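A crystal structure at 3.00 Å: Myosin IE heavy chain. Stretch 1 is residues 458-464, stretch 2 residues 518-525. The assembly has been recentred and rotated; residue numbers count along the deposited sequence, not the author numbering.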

# COMPACT_ATOMS: atom_id res chain seq x y z
N LEU A 458 -11.30 -11.97 -18.17
CA LEU A 458 -11.03 -13.05 -19.10
C LEU A 458 -10.34 -14.18 -18.34
O LEU A 458 -10.72 -15.34 -18.45
N LEU A 459 -9.32 -13.83 -17.58
CA LEU A 459 -8.56 -14.80 -16.80
C LEU A 459 -9.49 -15.53 -15.84
O LEU A 459 -9.30 -16.70 -15.54
N ASP A 460 -10.50 -14.82 -15.36
CA ASP A 460 -11.47 -15.39 -14.44
C ASP A 460 -12.29 -16.45 -15.16
O ASP A 460 -12.28 -17.64 -14.80
N GLU A 461 -13.00 -16.01 -16.19
CA GLU A 461 -13.85 -16.86 -17.00
C GLU A 461 -13.07 -18.02 -17.61
O GLU A 461 -13.63 -19.09 -17.85
N ALA A 462 -11.79 -17.81 -17.87
CA ALA A 462 -10.95 -18.86 -18.44
C ALA A 462 -10.69 -19.94 -17.39
O ALA A 462 -10.34 -21.07 -17.73
N CYS A 463 -10.85 -19.59 -16.12
CA CYS A 463 -10.63 -20.54 -15.03
C CYS A 463 -11.75 -21.56 -14.97
O CYS A 463 -11.55 -22.70 -14.55
N LEU A 464 -12.93 -21.13 -15.39
CA LEU A 464 -14.10 -21.99 -15.38
C LEU A 464 -13.95 -23.18 -16.32
O LEU A 464 -14.39 -24.28 -16.01
N GLY A 518 1.44 -19.95 -14.52
CA GLY A 518 0.86 -20.06 -13.19
C GLY A 518 -0.30 -19.14 -12.89
O GLY A 518 -0.86 -19.18 -11.80
N PHE A 519 -0.67 -18.30 -13.85
CA PHE A 519 -1.77 -17.36 -13.67
C PHE A 519 -3.11 -18.00 -13.31
O PHE A 519 -3.88 -17.43 -12.54
N LEU A 520 -3.40 -19.18 -13.85
CA LEU A 520 -4.67 -19.82 -13.55
C LEU A 520 -4.78 -20.30 -12.13
O LEU A 520 -5.69 -19.91 -11.41
N ASP A 521 -3.85 -21.15 -11.71
CA ASP A 521 -3.91 -21.67 -10.36
C ASP A 521 -3.70 -20.57 -9.32
O ASP A 521 -4.06 -20.75 -8.17
N LYS A 522 -3.11 -19.45 -9.74
CA LYS A 522 -2.90 -18.34 -8.82
C LYS A 522 -4.23 -17.61 -8.60
O LYS A 522 -4.54 -17.16 -7.50
N ASN A 523 -5.01 -17.50 -9.67
CA ASN A 523 -6.30 -16.83 -9.63
C ASN A 523 -7.33 -17.77 -9.02
O ASN A 523 -8.22 -17.34 -8.29
N LYS A 524 -7.19 -19.06 -9.32
CA LYS A 524 -8.11 -20.05 -8.78
C LYS A 524 -8.01 -19.98 -7.27
O LYS A 524 -9.02 -19.90 -6.57
N ASP A 525 -6.78 -19.99 -6.77
CA ASP A 525 -6.52 -19.90 -5.34
C ASP A 525 -7.29 -20.97 -4.56
O ASP A 525 -8.06 -20.65 -3.65

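Two helical segments of the Myosin IE heavy chain cross at right angles, their axes 9.7 Å apart at closest approach, and bury 350 Å² between them. G518 occupies the N-cap position just before the second helix and makes no contact with stretch 1; its backbone angles by themselves call for glycine. F519 points its CA-to-CB bond toward stretch 1, with chi1 at -99°, between wells. L459 meets it from the ring edge, near the ring plane, and L459 CD2 lies 4.3 Å from F519 CB. L520 (m, t) starts out sideways, but its end reaches back to the first helix: L520 CD2 packs 3.5 Å from L459 CD2 and 3.4 Å from C463 SG, so this one methyl touches two residues a helical turn apart. The backbone of A462 borders the same methyl, its C atom 4.3 Å from L520 CD2. D521 (p) points away, and K522 (m at chi1), which sets out sideways, leads its amine end away; neither touches stretch 1. N523 (t) points toward stretch 1 and supplies the polar centre of the contact. Its amide nitrogen donates two hydrogen bonds, N523 ND2 to D460 OD1 at 2.9 Å and N523 ND2 to C463 SG at 3.3 Å, thereby tying together side chains three residues apart on the first helix. D460 can accept although its CA-to-CB bond points away, because its carboxylate end comes back nearer; C463 (m) sets out sideways. L459 (t) crowds the same amide, with L459 CD1 3.0 Å from N523 ND2, a tight approach without polar character. K524 (m, then t throughout) lays its extended chain along C463: K524 CG is 3.8 Å from C463 SG, and K524 CE is 3.8 Å from C463 O. D525, with positive phi, leaves the helix and the contact.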

# COMPACT_ATOMS: atom_id res chain seq x y z
CB LEU A 458 -10.12 -12.58 -20.23
CG LEU A 458 -10.68 -11.87 -21.47
CD1 LEU A 458 -11.63 -12.80 -22.19
CD2 LEU A 458 -11.38 -10.59 -21.07
CB LEU A 459 -7.43 -14.08 -16.03
CG LEU A 459 -6.34 -14.84 -15.24
CD1 LEU A 459 -6.72 -14.85 -13.79
CD2 LEU A 459 -6.13 -16.24 -15.78
CB ASP A 460 -12.40 -14.29 -13.93
CG ASP A 460 -12.18 -13.97 -12.47
OD1 ASP A 460 -11.02 -14.00 -12.00
OD2 ASP A 460 -13.18 -13.66 -11.79
CB GLU A 461 -14.52 -16.02 -18.08
CG GLU A 461 -15.28 -16.80 -19.14
CD GLU A 461 -14.37 -17.26 -20.26
OE1 GLU A 461 -13.81 -16.39 -20.96
OE2 GLU A 461 -14.22 -18.49 -20.44
CB ALA A 462 -9.63 -18.27 -18.92
CB CYS A 463 -10.55 -19.81 -13.69
SG CYS A 463 -8.97 -19.04 -13.34
CB LEU A 464 -15.33 -21.18 -15.75
CG LEU A 464 -15.60 -19.96 -14.86
CD1 LEU A 464 -16.84 -19.23 -15.35
CD2 LEU A 464 -15.76 -20.42 -13.43
CB PHE A 519 -1.96 -16.51 -14.93
CG PHE A 519 -1.34 -15.15 -14.84
CD1 PHE A 519 -0.00 -15.00 -14.48
CD2 PHE A 519 -2.08 -14.01 -15.14
CE1 PHE A 519 0.58 -13.74 -14.42
CE2 PHE A 519 -1.50 -12.75 -15.07
CZ PHE A 519 -0.17 -12.61 -14.71
CB LEU A 520 -4.94 -20.97 -14.51
CG LEU A 520 -5.41 -20.50 -15.89
CD1 LEU A 520 -5.61 -21.69 -16.78
CD2 LEU A 520 -6.70 -19.70 -15.75
CB ASP A 521 -2.89 -22.78 -10.15
CG ASP A 521 -1.48 -22.27 -10.08
OD1 ASP A 521 -1.00 -21.72 -11.10
OD2 ASP A 521 -0.85 -22.40 -9.01
CB LYS A 522 -1.88 -17.36 -9.39
CG LYS A 522 -0.44 -17.79 -9.29
CD LYS A 522 0.25 -17.13 -8.12
CE LYS A 522 1.77 -17.36 -8.18
NZ LYS A 522 2.39 -16.82 -9.43
CB ASN A 523 -6.71 -16.43 -11.04
CG ASN A 523 -8.00 -15.64 -11.09
OD1 ASN A 523 -8.19 -14.70 -10.31
ND2 ASN A 523 -8.88 -16.00 -12.02
CB LYS A 524 -7.77 -21.46 -9.29
CG LYS A 524 -8.24 -21.72 -10.71
CD LYS A 524 -7.86 -23.10 -11.22
CE LYS A 524 -8.31 -23.27 -12.68
NZ LYS A 524 -7.83 -24.54 -13.33
CB ASP A 525 -6.93 -18.51 -4.84
CG ASP A 525 -6.41 -18.23 -3.44
OD1 ASP A 525 -6.90 -17.27 -2.81
OD2 ASP A 525 -5.50 -18.96 -2.98